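Benzoate transport porin BenP (Acinetobacter baumannii AB307-0294, PDB 5DL8) probably forms an OprD-family beta-barrel channel in the outer membrane for the passage of small solutes such as benzoate. Local coordinates at residues 23-28 against 57-62; 123-128 against 158-163; 95-100 against 176-181; 262-267 against 291-296. All coordinates share one frame; numbering follows the deposited sequence.

Interaction 1 (23-28 against 57-62); sequences EDEWKF and FYKSKM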
# COMPACT_ATOMS: atom_id res chain seq x y z
N GLU A 23 -0.40 17.82 -20.27
CA GLU A 23 1.07 18.01 -20.24
C GLU A 23 1.84 16.71 -19.80
O GLU A 23 1.40 16.01 -18.87
CB GLU A 23 1.41 19.18 -19.26
CG GLU A 23 1.07 20.64 -19.70
CD GLU A 23 1.83 21.06 -20.99
OE1 GLU A 23 3.05 20.74 -21.15
OE2 GLU A 23 1.22 21.68 -21.88
N ASP A 24 2.99 16.43 -20.42
CA ASP A 24 3.91 15.38 -19.87
C ASP A 24 4.24 15.70 -18.40
O ASP A 24 4.30 16.91 -18.02
CB ASP A 24 5.23 15.27 -20.62
CG ASP A 24 5.11 14.72 -22.06
OD1 ASP A 24 4.06 14.40 -22.58
OD2 ASP A 24 6.16 14.60 -22.69
N GLU A 25 4.40 14.64 -17.60
CA GLU A 25 4.75 14.70 -16.17
C GLU A 25 5.95 13.75 -16.02
O GLU A 25 5.88 12.59 -16.42
CB GLU A 25 3.60 14.25 -15.22
CG GLU A 25 2.38 15.21 -15.13
CD GLU A 25 1.04 14.58 -14.68
OE1 GLU A 25 0.97 13.53 -14.02
OE2 GLU A 25 -0.01 15.16 -14.99
N TRP A 26 7.06 14.31 -15.52
CA TRP A 26 8.24 13.55 -15.10
C TRP A 26 8.40 13.62 -13.56
O TRP A 26 8.06 14.64 -12.93
CB TRP A 26 9.45 14.15 -15.72
CG TRP A 26 9.54 14.17 -17.19
CD1 TRP A 26 8.99 15.10 -18.02
CD2 TRP A 26 10.31 13.31 -18.00
NE1 TRP A 26 9.33 14.84 -19.27
CE2 TRP A 26 10.14 13.74 -19.31
CE3 TRP A 26 11.09 12.16 -17.74
CZ2 TRP A 26 10.77 13.10 -20.41
CZ3 TRP A 26 11.72 11.49 -18.83
CH2 TRP A 26 11.56 11.98 -20.16
N LYS A 27 8.94 12.55 -12.94
CA LYS A 27 9.26 12.63 -11.50
C LYS A 27 10.60 12.01 -11.32
O LYS A 27 10.77 10.87 -11.72
CB LYS A 27 8.21 11.88 -10.68
CG LYS A 27 8.20 12.24 -9.20
CD LYS A 27 7.05 11.71 -8.30
CE LYS A 27 6.52 10.33 -8.68
NZ LYS A 27 5.40 9.93 -7.73
N PHE A 28 11.55 12.75 -10.78
CA PHE A 28 12.85 12.27 -10.38
C PHE A 28 12.91 12.17 -8.88
O PHE A 28 12.60 13.12 -8.17
CB PHE A 28 13.97 13.24 -10.81
CG PHE A 28 15.34 12.77 -10.42
CD1 PHE A 28 15.85 11.62 -10.96
CD2 PHE A 28 16.08 13.43 -9.49
CE1 PHE A 28 17.09 11.11 -10.54
CE2 PHE A 28 17.34 12.95 -9.10
CZ PHE A 28 17.84 11.80 -9.62
N PHE A 57 10.37 8.53 -13.40
CA PHE A 57 8.99 8.17 -13.81
C PHE A 57 8.49 9.19 -14.86
O PHE A 57 8.61 10.41 -14.71
CB PHE A 57 7.97 8.15 -12.63
CG PHE A 57 8.41 7.29 -11.48
CD1 PHE A 57 9.22 7.82 -10.47
CD2 PHE A 57 8.10 5.94 -11.45
CE1 PHE A 57 9.68 7.03 -9.43
CE2 PHE A 57 8.52 5.14 -10.40
CZ PHE A 57 9.35 5.66 -9.42
N TYR A 58 7.95 8.65 -15.93
CA TYR A 58 7.50 9.42 -17.03
C TYR A 58 6.06 9.03 -17.36
O TYR A 58 5.72 7.80 -17.44
CB TYR A 58 8.38 9.16 -18.22
CG TYR A 58 7.83 9.78 -19.50
CD1 TYR A 58 7.87 11.18 -19.73
CD2 TYR A 58 7.24 8.96 -20.50
CE1 TYR A 58 7.36 11.71 -20.91
CE2 TYR A 58 6.78 9.49 -21.66
CZ TYR A 58 6.83 10.84 -21.86
OH TYR A 58 6.31 11.28 -22.99
N LYS A 59 5.23 10.06 -17.53
CA LYS A 59 3.87 9.91 -18.01
C LYS A 59 3.52 10.87 -19.05
O LYS A 59 3.29 12.05 -18.74
CB LYS A 59 2.90 10.23 -16.93
CG LYS A 59 3.02 9.37 -15.71
CD LYS A 59 1.98 9.77 -14.70
CE LYS A 59 0.61 9.67 -15.34
NZ LYS A 59 -0.37 9.54 -14.24
N SER A 60 3.35 10.39 -20.26
CA SER A 60 2.96 11.28 -21.33
C SER A 60 1.58 11.94 -21.18
O SER A 60 0.65 11.41 -20.60
CB SER A 60 3.05 10.61 -22.71
OG SER A 60 1.93 9.79 -22.97
N LYS A 61 1.49 13.14 -21.75
CA LYS A 61 0.17 13.66 -22.08
C LYS A 61 -0.54 12.66 -23.02
O LYS A 61 0.09 11.85 -23.73
CB LYS A 61 0.26 15.06 -22.74
CG LYS A 61 0.85 15.11 -24.16
CD LYS A 61 0.94 16.56 -24.70
CE LYS A 61 2.07 16.79 -25.71
NZ LYS A 61 2.30 18.21 -26.08
N MET A 62 -1.86 12.76 -23.02
CA MET A 62 -2.67 12.05 -24.00
C MET A 62 -2.63 12.80 -25.32
O MET A 62 -2.89 13.99 -25.40
CB MET A 62 -4.09 11.81 -23.48
CG MET A 62 -4.18 10.83 -22.31
SD MET A 62 -3.26 9.24 -22.38
CE MET A 62 -4.25 8.36 -23.61
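Backbone hydrogen bonds at the E25–K59 and K27–F57 pairs hold this antiparallel ladder, part of the hairpin of barrel strands 25-39 and 47-65. K59 N meets E25 O at 2.8 Å, nearly along the C=O axis, whereas E25 N reaches K59 O at 3.0 Å from above the carbonyl plane. K27 N to F57 O and F57 N to K27 O both run in the carbonyl plane. Where the strands end, D24 takes over. Its OD1 accepts from K61 N at 3.0 Å through the anti lone pair in a nearly straight bond, and OD2, at the edge of the Y58 ring, takes a weak bond from Y58 OH. S60 turns away, its OG bonded to A78 N of strand 72-87.

W26 and Y58 form the non-hydrogen-bonded pair in between, with their side chains on one face of the sheet in an edge-to-face stack, planes 51° apart; F407 also stacks on W26. On the other face E25 and K59 lie side by side, E25 OE1 4.2 Å from K59 NZ, near but not in contact. With CG anti to its backbone N (chi1 171°), Y58 sets CD1 over the indole's centre, 3.4 Å from W26 CE2.

Interaction 2 (123-128 against 158-163); sequences YDKTLL and KSQLSD
K158 O is held by one hydrogen bond, from L127 N at 3.0 Å in the carbonyl plane, with a weaker CA-H...O contact from T126 CA beside it. This is antiparallel barrel pairing, strand 126-130 against 155-160. K158 N answers with a bond of 3.0 Å to L127 O, nearly straight at 172°, which completes the hydrogen-bonded pair L127–K158. Two residues along, K125 O accepts a hydrogen bond from Q160 N (3.1 Å), again with a CA-H contact, here from S159.

Between these bonds sits the non-hydrogen-bonded pair T126–S159. T126 OG1 lies beside its own backbone N (chi1 -50°) and S159 OG anti to its own (chi1 -175°), so the two hydroxyls are hydrogen-bonded tip to tip on one face of the sheet, T126 OG1 to S159 OG 3.1 Å, and either may be the donor. A type II' turn from Y123 to T126 carries the chain over from strand 107-123, and D124 O on this turn is bonded to N19 of the N-terminal tail.

Beyond the ladder the side chains of K125 and Q160 cross obliquely, K125 CB 4.0 Å from Q160 CB, and both also touch N17. Q160 then bends at chi2, which brings its amide back to its own segment, where NE2 donates to S162 O at 2.8 Å, nearly along the C=O axis.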
# COMPACT_ATOMS: atom_id res chain seq x y z
N TYR A 123 -10.48 7.54 -24.76
CA TYR A 123 -11.64 8.10 -25.47
C TYR A 123 -12.58 8.84 -24.45
O TYR A 123 -13.08 8.20 -23.52
CB TYR A 123 -12.43 7.01 -26.26
CG TYR A 123 -13.70 7.57 -26.94
CD1 TYR A 123 -13.60 8.35 -28.12
CD2 TYR A 123 -15.01 7.38 -26.39
CE1 TYR A 123 -14.73 8.90 -28.70
CE2 TYR A 123 -16.13 7.98 -26.99
CZ TYR A 123 -15.95 8.72 -28.15
OH TYR A 123 -16.99 9.31 -28.81
N ASP A 124 -12.85 10.15 -24.66
CA ASP A 124 -13.74 10.90 -23.79
C ASP A 124 -13.29 10.77 -22.27
O ASP A 124 -12.30 11.37 -21.88
CB ASP A 124 -15.21 10.44 -24.03
CG ASP A 124 -16.26 11.40 -23.43
OD1 ASP A 124 -15.88 12.57 -23.14
OD2 ASP A 124 -17.43 10.99 -23.27
N LYS A 125 -14.03 10.03 -21.43
CA LYS A 125 -13.66 9.84 -20.03
C LYS A 125 -13.19 8.43 -19.69
O LYS A 125 -13.29 7.98 -18.55
CB LYS A 125 -14.79 10.32 -19.13
CG LYS A 125 -14.93 11.84 -19.19
CD LYS A 125 -16.10 12.38 -18.36
CE LYS A 125 -16.01 13.89 -18.34
NZ LYS A 125 -17.38 14.46 -18.31
N THR A 126 -12.61 7.77 -20.69
CA THR A 126 -12.13 6.40 -20.59
C THR A 126 -10.64 6.26 -21.01
O THR A 126 -10.13 6.96 -21.90
CB THR A 126 -13.02 5.50 -21.45
OG1 THR A 126 -14.38 5.80 -21.08
CG2 THR A 126 -12.73 3.98 -21.26
N LEU A 127 -9.95 5.37 -20.33
CA LEU A 127 -8.60 5.16 -20.60
C LEU A 127 -8.32 3.72 -20.46
O LEU A 127 -8.66 3.12 -19.42
CB LEU A 127 -7.83 5.97 -19.62
CG LEU A 127 -6.32 5.87 -19.91
CD1 LEU A 127 -5.97 6.68 -21.15
CD2 LEU A 127 -5.50 6.30 -18.68
N LEU A 128 -7.76 3.13 -21.51
CA LEU A 128 -7.34 1.71 -21.55
C LEU A 128 -5.80 1.74 -21.36
O LEU A 128 -5.09 2.50 -22.07
CB LEU A 128 -7.70 1.04 -22.89
CG LEU A 128 -7.07 -0.33 -23.23
CD1 LEU A 128 -7.71 -1.41 -22.34
CD2 LEU A 128 -7.10 -0.67 -24.74
N LYS A 158 -10.50 2.21 -17.27
CA LYS A 158 -11.09 3.20 -16.31
C LYS A 158 -12.07 4.11 -17.00
O LYS A 158 -11.75 4.64 -18.04
CB LYS A 158 -10.04 4.17 -15.82
CG LYS A 158 -8.90 3.48 -15.23
CD LYS A 158 -7.94 4.47 -14.69
CE LYS A 158 -6.76 3.72 -14.18
NZ LYS A 158 -6.10 4.62 -13.23
N SER A 159 -13.19 4.37 -16.37
CA SER A 159 -14.14 5.32 -16.91
C SER A 159 -14.93 6.16 -15.88
O SER A 159 -15.41 5.63 -14.89
CB SER A 159 -15.09 4.51 -17.77
OG SER A 159 -16.00 5.36 -18.45
N GLN A 160 -15.07 7.47 -16.10
CA GLN A 160 -16.04 8.30 -15.37
C GLN A 160 -17.32 8.22 -16.15
O GLN A 160 -17.56 9.02 -17.07
CB GLN A 160 -15.55 9.76 -15.25
CG GLN A 160 -16.27 10.60 -14.23
CD GLN A 160 -15.98 10.15 -12.80
OE1 GLN A 160 -14.90 9.70 -12.47
NE2 GLN A 160 -16.97 10.20 -11.97
N LEU A 161 -18.15 7.25 -15.79
CA LEU A 161 -19.35 6.91 -16.46
C LEU A 161 -20.40 7.97 -16.22
O LEU A 161 -21.37 8.00 -16.95
CB LEU A 161 -19.91 5.57 -15.94
CG LEU A 161 -19.18 4.27 -16.21
CD1 LEU A 161 -19.74 3.07 -15.45
CD2 LEU A 161 -19.17 4.03 -17.71
N SER A 162 -20.25 8.76 -15.15
CA SER A 162 -21.12 9.96 -14.88
C SER A 162 -20.46 10.81 -13.83
O SER A 162 -19.41 10.39 -13.28
CB SER A 162 -22.57 9.54 -14.40
OG SER A 162 -22.55 8.98 -13.09
N ASP A 163 -21.06 11.95 -13.50
CA ASP A 163 -20.51 12.81 -12.44
C ASP A 163 -20.31 12.03 -11.14
O ASP A 163 -19.33 12.21 -10.53
CB ASP A 163 -21.39 14.06 -12.15
CG ASP A 163 -21.43 15.07 -13.33
OD1 ASP A 163 -20.38 15.33 -13.84
OD2 ASP A 163 -22.50 15.60 -13.77

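Interaction 3 (95-100 against 176-181); sequences ADTVLP and SPRNEE
Two nitrogens of a single guanidinium converge on T97 O, which sits at the edge of the R178 group and close to its plane. R178 NE is 2.9 Å from T97 O, nearly along the C=O axis, and R178 NH2 is 3.2 Å from T97 O, approaching from above the carbonyl plane; NH2 also donates to T97 OG1 at 3.1 Å. These bonds hold the guanidinium side-on, and a salt bridge from NH1 to D143 probably offsets the like charge of nearby R146.

T97 has a positive phi (71°). The bend around it is fastened by D96 OD1, which accepts from V98 N, an Asx turn, and from L99 N at 2.9 Å through its syn lone pair. N179, on the type I turn P177–E180, packs its CB 3.3 Å from V98 O. Its carbonyl is pressed against the P100 ring, N179 O being 2.9 Å from P100 N, which has no hydrogen to share. A water accepts from T97 N.

Two loops thus meet inside the barrel, as where inward-folded loops narrow the channel in this family. Y112 of strand 107-123 touches L99, P100 and E181, and S49 of strand 47-65 backs V98 and L99.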
# COMPACT_ATOMS: atom_id res chain seq x y z
N ALA A 95 17.02 -12.16 5.06
CA ALA A 95 16.05 -11.34 4.43
C ALA A 95 15.69 -10.14 5.26
O ALA A 95 15.52 -10.22 6.37
CB ALA A 95 14.81 -12.12 4.06
N ASP A 96 15.55 -9.03 4.61
CA ASP A 96 15.01 -7.80 5.20
C ASP A 96 13.62 -7.35 4.74
O ASP A 96 13.04 -6.45 5.35
CB ASP A 96 16.10 -6.62 5.08
CG ASP A 96 16.36 -6.15 3.66
OD1 ASP A 96 15.75 -6.67 2.66
OD2 ASP A 96 17.15 -5.18 3.59
N THR A 97 13.15 -7.90 3.64
CA THR A 97 11.90 -7.44 3.01
C THR A 97 11.94 -6.12 2.35
O THR A 97 10.82 -5.58 2.01
CB THR A 97 10.58 -7.46 3.93
OG1 THR A 97 10.57 -6.26 4.68
CG2 THR A 97 10.49 -8.73 4.91
N VAL A 98 13.18 -5.62 2.11
CA VAL A 98 13.42 -4.32 1.48
C VAL A 98 14.04 -4.50 0.15
O VAL A 98 13.64 -3.84 -0.86
CB VAL A 98 14.36 -3.39 2.33
CG1 VAL A 98 14.43 -2.01 1.69
CG2 VAL A 98 13.76 -3.24 3.73
N LEU A 99 15.09 -5.33 0.16
CA LEU A 99 15.89 -5.59 -1.02
C LEU A 99 15.76 -7.06 -1.30
O LEU A 99 15.42 -7.81 -0.41
CB LEU A 99 17.43 -5.27 -0.84
CG LEU A 99 17.79 -3.93 -0.14
CD1 LEU A 99 19.33 -3.88 0.25
CD2 LEU A 99 17.39 -2.67 -0.92
N PRO A 100 16.04 -7.49 -2.53
CA PRO A 100 15.94 -8.92 -2.77
C PRO A 100 16.88 -9.69 -1.83
O PRO A 100 17.92 -9.08 -1.35
CB PRO A 100 16.47 -9.08 -4.21
CG PRO A 100 16.32 -7.74 -4.83
CD PRO A 100 16.41 -6.74 -3.72
N SER A 176 5.44 -7.04 -9.48
CA SER A 176 6.91 -6.91 -9.15
C SER A 176 7.01 -6.34 -7.79
O SER A 176 6.85 -5.12 -7.61
CB SER A 176 7.60 -5.93 -10.07
OG SER A 176 9.03 -6.02 -9.93
N PRO A 177 7.15 -7.18 -6.80
CA PRO A 177 7.19 -6.66 -5.41
C PRO A 177 8.28 -5.59 -5.09
O PRO A 177 9.25 -5.47 -5.81
CB PRO A 177 7.41 -7.96 -4.56
CG PRO A 177 6.79 -9.01 -5.37
CD PRO A 177 7.18 -8.65 -6.80
N ARG A 178 8.06 -4.82 -4.02
CA ARG A 178 8.93 -3.73 -3.63
C ARG A 178 10.46 -4.19 -3.54
O ARG A 178 11.32 -3.45 -3.90
CB ARG A 178 8.46 -3.12 -2.32
CG ARG A 178 8.75 -3.97 -1.12
CD ARG A 178 8.00 -3.53 0.09
NE ARG A 178 8.35 -4.31 1.29
CZ ARG A 178 7.57 -4.38 2.41
NH1 ARG A 178 6.31 -3.77 2.41
NH2 ARG A 178 7.99 -5.10 3.51
N ASN A 179 10.72 -5.45 -3.16
CA ASN A 179 12.05 -5.96 -2.92
C ASN A 179 12.49 -6.88 -4.01
O ASN A 179 13.36 -7.74 -3.72
CB ASN A 179 12.13 -6.68 -1.53
CG ASN A 179 11.24 -7.94 -1.42
OD1 ASN A 179 10.12 -7.96 -1.84
ND2 ASN A 179 11.73 -8.95 -0.75
N GLU A 180 11.94 -6.76 -5.24
CA GLU A 180 12.33 -7.67 -6.31
C GLU A 180 12.47 -6.91 -7.60
O GLU A 180 11.87 -5.88 -7.75
CB GLU A 180 11.30 -8.85 -6.58
CG GLU A 180 10.87 -9.68 -5.41
CD GLU A 180 11.93 -10.63 -4.88
OE1 GLU A 180 13.05 -10.75 -5.49
OE2 GLU A 180 11.68 -11.27 -3.81
N GLU A 181 13.15 -7.54 -8.54
CA GLU A 181 13.43 -6.95 -9.86
C GLU A 181 12.47 -7.29 -10.93
O GLU A 181 12.33 -6.55 -11.84
CB GLU A 181 14.80 -7.47 -10.45
CG GLU A 181 16.02 -7.04 -9.60
CD GLU A 181 17.37 -7.08 -10.35
OE1 GLU A 181 17.71 -8.05 -10.96
OE2 GLU A 181 18.10 -6.11 -10.33
O HOH W 1 14.27 -9.38 1.46

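Interaction 4 (262-267 against 291-296); sequences IDAENI and SAYPLP
The Y293 ring has the CD of its neighbour P294 over one face, 3.5 Å above the plane and offset toward the rim. Obliquely to it come two side chains of strand 263-275, both meeting the same corner: N266 CB lies 3.9 Å from Y293 CD1, and A264 CB 4.0 Å from Y293 CD1. Outside the two segments F305 pairs edge-to-face with this ring, and Y293 OH is hydrogen-bonded to K228 NZ, so the tyrosine is fixed at its tip as well as along its side.

P294 goes on to meet I262, the two side chains crossing obliquely with I262 CG2 3.8 Å from P294 CG. A264 tucks its methyl against the loop backbone, A264 CB standing 3.6 Å from S291 O.

The polar hold is at S291. Its OG, in the crowded position between backbone N and carbonyl carbon (chi1 83°), accepts from D263 N at 3.1 Å and donates to A292 O, so one hydroxyl bridges the strand and the loop's own backbone. S291 N returns a bond to D263 O, also 3.1 Å, from above the carbonyl plane. D263 itself sends OD2 to E290 N.

Y293 and P294 also touch A253 of strand 243-255, and P294 touches Y226. The segment 291-296 thus crosses several barrel strands, consistent with a long porin loop folding back over the inner wall.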
# COMPACT_ATOMS: atom_id res chain seq x y z
N ILE A 262 -9.58 -20.66 2.85
CA ILE A 262 -9.68 -19.25 3.20
C ILE A 262 -11.19 -19.03 3.52
O ILE A 262 -12.07 -19.43 2.75
CB ILE A 262 -9.07 -18.43 2.10
CG1 ILE A 262 -7.50 -18.63 2.06
CG2 ILE A 262 -9.47 -17.01 2.24
CD1 ILE A 262 -6.73 -18.08 0.82
N ASP A 263 -11.48 -18.59 4.75
CA ASP A 263 -12.81 -18.29 5.24
C ASP A 263 -12.68 -17.10 6.26
O ASP A 263 -12.55 -17.30 7.50
CB ASP A 263 -13.32 -19.46 5.97
CG ASP A 263 -14.71 -19.21 6.54
OD1 ASP A 263 -15.55 -18.70 5.79
OD2 ASP A 263 -14.95 -19.55 7.70
N ALA A 264 -12.70 -15.89 5.76
CA ALA A 264 -12.60 -14.74 6.66
C ALA A 264 -13.34 -13.49 6.27
O ALA A 264 -13.34 -13.08 5.09
CB ALA A 264 -11.10 -14.38 6.87
N GLU A 265 -13.88 -12.85 7.28
CA GLU A 265 -14.47 -11.47 7.13
C GLU A 265 -13.62 -10.50 7.98
O GLU A 265 -13.16 -10.89 9.11
CB GLU A 265 -15.89 -11.37 7.66
CG GLU A 265 -16.85 -12.20 6.89
CD GLU A 265 -18.27 -12.10 7.52
OE1 GLU A 265 -18.44 -12.69 8.63
OE2 GLU A 265 -19.13 -11.35 6.96
N ASN A 266 -13.50 -9.28 7.50
CA ASN A 266 -12.82 -8.18 8.29
C ASN A 266 -13.72 -6.97 8.32
O ASN A 266 -14.06 -6.36 7.29
CB ASN A 266 -11.40 -7.93 7.78
CG ASN A 266 -10.74 -6.66 8.35
OD1 ASN A 266 -11.36 -5.83 8.95
ND2 ASN A 266 -9.49 -6.48 8.05
N ILE A 267 -14.23 -6.69 9.50
CA ILE A 267 -15.14 -5.60 9.64
C ILE A 267 -14.41 -4.52 10.43
O ILE A 267 -13.91 -4.81 11.50
CB ILE A 267 -16.45 -6.06 10.39
CG1 ILE A 267 -17.00 -7.26 9.64
CG2 ILE A 267 -17.46 -4.98 10.37
CD1 ILE A 267 -18.36 -7.82 10.08
N SER A 291 -10.58 -18.71 9.37
CA SER A 291 -9.18 -18.49 9.01
C SER A 291 -8.79 -17.05 9.39
O SER A 291 -9.63 -16.18 9.66
CB SER A 291 -8.89 -18.79 7.55
OG SER A 291 -9.24 -17.68 6.70
N ALA A 292 -7.45 -16.85 9.49
CA ALA A 292 -6.86 -15.49 9.40
C ALA A 292 -7.27 -14.82 8.06
O ALA A 292 -7.57 -15.51 7.04
CB ALA A 292 -5.30 -15.59 9.49
N TYR A 293 -7.27 -13.48 8.06
CA TYR A 293 -7.50 -12.71 6.86
C TYR A 293 -6.26 -12.84 5.94
O TYR A 293 -5.21 -12.56 6.37
CB TYR A 293 -7.87 -11.23 7.13
CG TYR A 293 -8.46 -10.65 5.89
CD1 TYR A 293 -9.80 -10.81 5.64
CD2 TYR A 293 -7.69 -10.07 4.91
CE1 TYR A 293 -10.36 -10.37 4.48
CE2 TYR A 293 -8.24 -9.65 3.70
CZ TYR A 293 -9.58 -9.82 3.49
OH TYR A 293 -10.26 -9.47 2.33
N PRO A 294 -6.40 -13.34 4.70
CA PRO A 294 -5.23 -13.58 3.80
C PRO A 294 -4.65 -12.37 3.11
O PRO A 294 -5.35 -11.49 2.67
CB PRO A 294 -5.86 -14.49 2.72
CG PRO A 294 -7.24 -13.99 2.60
CD PRO A 294 -7.68 -13.56 3.97
N LEU A 295 -3.37 -12.39 2.92
CA LEU A 295 -2.60 -11.43 2.09
C LEU A 295 -1.80 -12.29 1.08
O LEU A 295 -1.37 -13.35 1.42
CB LEU A 295 -1.65 -10.66 3.03
CG LEU A 295 -2.56 -9.69 3.74
CD1 LEU A 295 -2.73 -9.84 5.26
CD2 LEU A 295 -2.53 -8.29 3.15
N PRO A 296 -1.64 -11.82 -0.16
CA PRO A 296 -0.80 -12.42 -1.08
C PRO A 296 0.69 -12.39 -0.65
O PRO A 296 1.07 -11.59 0.19
CB PRO A 296 -1.05 -11.68 -2.38
CG PRO A 296 -1.99 -10.50 -2.07
CD PRO A 296 -2.29 -10.54 -0.61

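In the fold
Following the chain from the N terminus, interaction 1 comes first and closes the hairpin of strands 25-39 and 47-65. The loop holding 95-100 then opens interaction 3, which closes only at 176-181; interaction 2 begins and ends within that span, pairing barrel strands 126-130 and 155-160. Interaction 4 follows separately, tying strand 263-275 to the loop after 278-288. No two contacts cross. Interactions 1 and 2 touch, M62 CE lying 3.4 Å from L127 CD1, whereas interactions 1 and 4 sit on opposite sides of the chain's centre. Interactions 3 and 4, nearest atoms about 8 Å apart, attach loops, and the T97 side chain is about 9 Å from that of calcium-binding F39.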